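Long-range contact in iron-regulated outer membrane protein (Neisseria meningitidis, PDB 4B7O), which probably takes up iron across the outer membrane as a TonB-dependent transporter, and may also act as a signalling receptor: residues T357-R362 with Q387-Q392. Residues are numbered along the deposited sequence; the frame is centred on the assembly and turned at random.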
# COMPACT_ATOMS: atom_id res chain seq x y z
N THR A 357 5.28 1.18 -21.02
CA THR A 357 3.95 1.50 -20.54
C THR A 357 4.07 2.50 -19.39
O THR A 357 4.92 2.32 -18.47
CB THR A 357 3.17 0.25 -20.12
OG1 THR A 357 3.57 -0.87 -20.93
CG2 THR A 357 1.64 0.49 -20.27
N ARG A 358 3.23 3.53 -19.45
CA ARG A 358 3.33 4.61 -18.52
C ARG A 358 2.00 4.94 -17.88
O ARG A 358 0.96 4.86 -18.54
CB ARG A 358 3.89 5.85 -19.23
CG ARG A 358 5.08 6.44 -18.51
CD ARG A 358 6.00 7.26 -19.41
NE ARG A 358 5.36 8.51 -19.79
CZ ARG A 358 5.13 8.85 -21.06
NH1 ARG A 358 5.50 8.03 -22.03
NH2 ARG A 358 4.53 10.01 -21.37
N ILE A 359 2.02 5.36 -16.61
CA ILE A 359 0.84 5.89 -15.95
C ILE A 359 1.24 7.16 -15.26
O ILE A 359 2.24 7.20 -14.57
CB ILE A 359 0.30 4.97 -14.88
CG1 ILE A 359 0.09 3.56 -15.40
CG2 ILE A 359 -1.04 5.49 -14.40
CD1 ILE A 359 -0.32 2.63 -14.29
N THR A 360 0.49 8.22 -15.44
CA THR A 360 0.97 9.51 -15.03
C THR A 360 -0.11 10.02 -14.12
O THR A 360 -1.27 9.98 -14.48
CB THR A 360 1.19 10.52 -16.25
OG1 THR A 360 2.30 10.13 -17.06
CG2 THR A 360 1.51 11.89 -15.77
N THR A 361 0.25 10.49 -12.95
CA THR A 361 -0.73 10.96 -12.04
C THR A 361 -0.35 12.31 -11.64
O THR A 361 0.80 12.50 -11.22
CB THR A 361 -0.79 10.04 -10.80
OG1 THR A 361 -1.24 8.76 -11.24
CG2 THR A 361 -1.78 10.58 -9.74
N ARG A 362 -1.28 13.25 -11.75
CA ARG A 362 -1.02 14.58 -11.14
C ARG A 362 -2.08 14.92 -10.14
O ARG A 362 -3.26 14.58 -10.32
CB ARG A 362 -0.99 15.72 -12.16
CG ARG A 362 -0.15 15.41 -13.37
CD ARG A 362 -0.82 15.93 -14.62
NE ARG A 362 0.21 16.47 -15.48
CZ ARG A 362 0.56 17.75 -15.47
NH1 ARG A 362 -0.08 18.61 -14.67
NH2 ARG A 362 1.53 18.18 -16.28
N GLN A 387 -5.35 11.19 -13.52
CA GLN A 387 -4.62 10.05 -14.03
C GLN A 387 -4.66 9.85 -15.51
O GLN A 387 -5.72 9.94 -16.11
CB GLN A 387 -5.14 8.78 -13.38
CG GLN A 387 -4.40 8.48 -12.12
CD GLN A 387 -5.18 7.59 -11.22
OE1 GLN A 387 -6.22 7.99 -10.69
NE2 GLN A 387 -4.69 6.37 -11.05
N GLU A 388 -3.52 9.46 -16.10
CA GLU A 388 -3.50 9.12 -17.54
C GLU A 388 -2.64 7.92 -17.80
O GLU A 388 -1.46 7.92 -17.42
CB GLU A 388 -2.98 10.29 -18.40
CG GLU A 388 -3.18 10.06 -19.90
CD GLU A 388 -2.72 11.22 -20.86
OE1 GLU A 388 -2.30 12.33 -20.40
OE2 GLU A 388 -2.78 11.00 -22.11
N ILE A 389 -3.23 6.90 -18.43
CA ILE A 389 -2.54 5.69 -18.81
C ILE A 389 -2.11 5.91 -20.28
O ILE A 389 -2.94 6.29 -21.08
CB ILE A 389 -3.50 4.50 -18.72
CG1 ILE A 389 -3.82 4.10 -17.29
CG2 ILE A 389 -2.96 3.29 -19.38
CD1 ILE A 389 -4.62 2.80 -17.10
N LYS A 390 -0.84 5.68 -20.63
CA LYS A 390 -0.27 5.95 -21.98
C LYS A 390 0.54 4.79 -22.39
O LYS A 390 1.68 4.68 -21.97
CB LYS A 390 0.69 7.15 -21.95
CG LYS A 390 0.25 8.22 -20.98
CD LYS A 390 1.35 9.21 -20.68
CE LYS A 390 0.73 10.36 -19.94
NZ LYS A 390 1.65 11.52 -19.91
N PRO A 391 -0.05 3.85 -23.14
CA PRO A 391 0.68 2.70 -23.65
C PRO A 391 1.57 3.09 -24.86
O PRO A 391 1.44 4.20 -25.39
CB PRO A 391 -0.42 1.76 -24.06
CG PRO A 391 -1.59 2.64 -24.39
CD PRO A 391 -1.42 3.92 -23.67
N GLN A 392 2.49 2.22 -25.29
CA GLN A 392 3.41 2.59 -26.37
C GLN A 392 2.69 2.86 -27.68
O GLN A 392 2.98 3.84 -28.37
CB GLN A 392 4.41 1.46 -26.57
CG GLN A 392 5.55 1.79 -27.52
CD GLN A 392 6.76 0.94 -27.20
OE1 GLN A 392 7.52 1.27 -26.27
NE2 GLN A 392 6.93 -0.18 -27.95
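Lys390 sets CG beside its own backbone N (chi1 -36°) and then runs extended, which takes its end obliquely across to the 357-362 strand, while the bend of Arg358 at chi3 turns the guanidinium over Lys390 CD. That CD lies over one face of the group, 3.4 Å from NH2 of Arg358. Farther along, Lys390 NZ makes a weak hydrogen bond to Thr360 OG1 (3.2 Å). The two cationic ends come close, Arg358 NH2 and Lys390 NZ being 3.6 Å apart, but Glu334 of strand 323-339 offers an acidic partner: its OE1 is hydrogen-bonded to Thr360 OG1 and forms a long, weak ion pair with Arg358, which probably eases the like-charge approach. Glu388 shares this face, with OE2 hydrogen-bonded to ND2 of Asn439.

The backbones belong to the hairpin of strands 355-373 and 376-391, neighbouring strands of the transmembrane beta-barrel of a TonB-dependent receptor; the N-to-C axes of the two short segments are 165° apart, close to antiparallel. Two hydrogen-bonded pairs, Arg358 with Lys390 and Thr360 with Glu388, fix the register; in the first, Lys390 N to Arg358 O is short and nearly straight (2.9 Å, 171°). On the opposite face, at the non-hydrogen-bonded pairs, Ile359 CG2 meets Ile389 CG1 at 4.2 Å, and Thr361 lies alongside Gln387, both side chains pointing the same way, with OG1 of Thr361 3.3 Å from CG of Gln387.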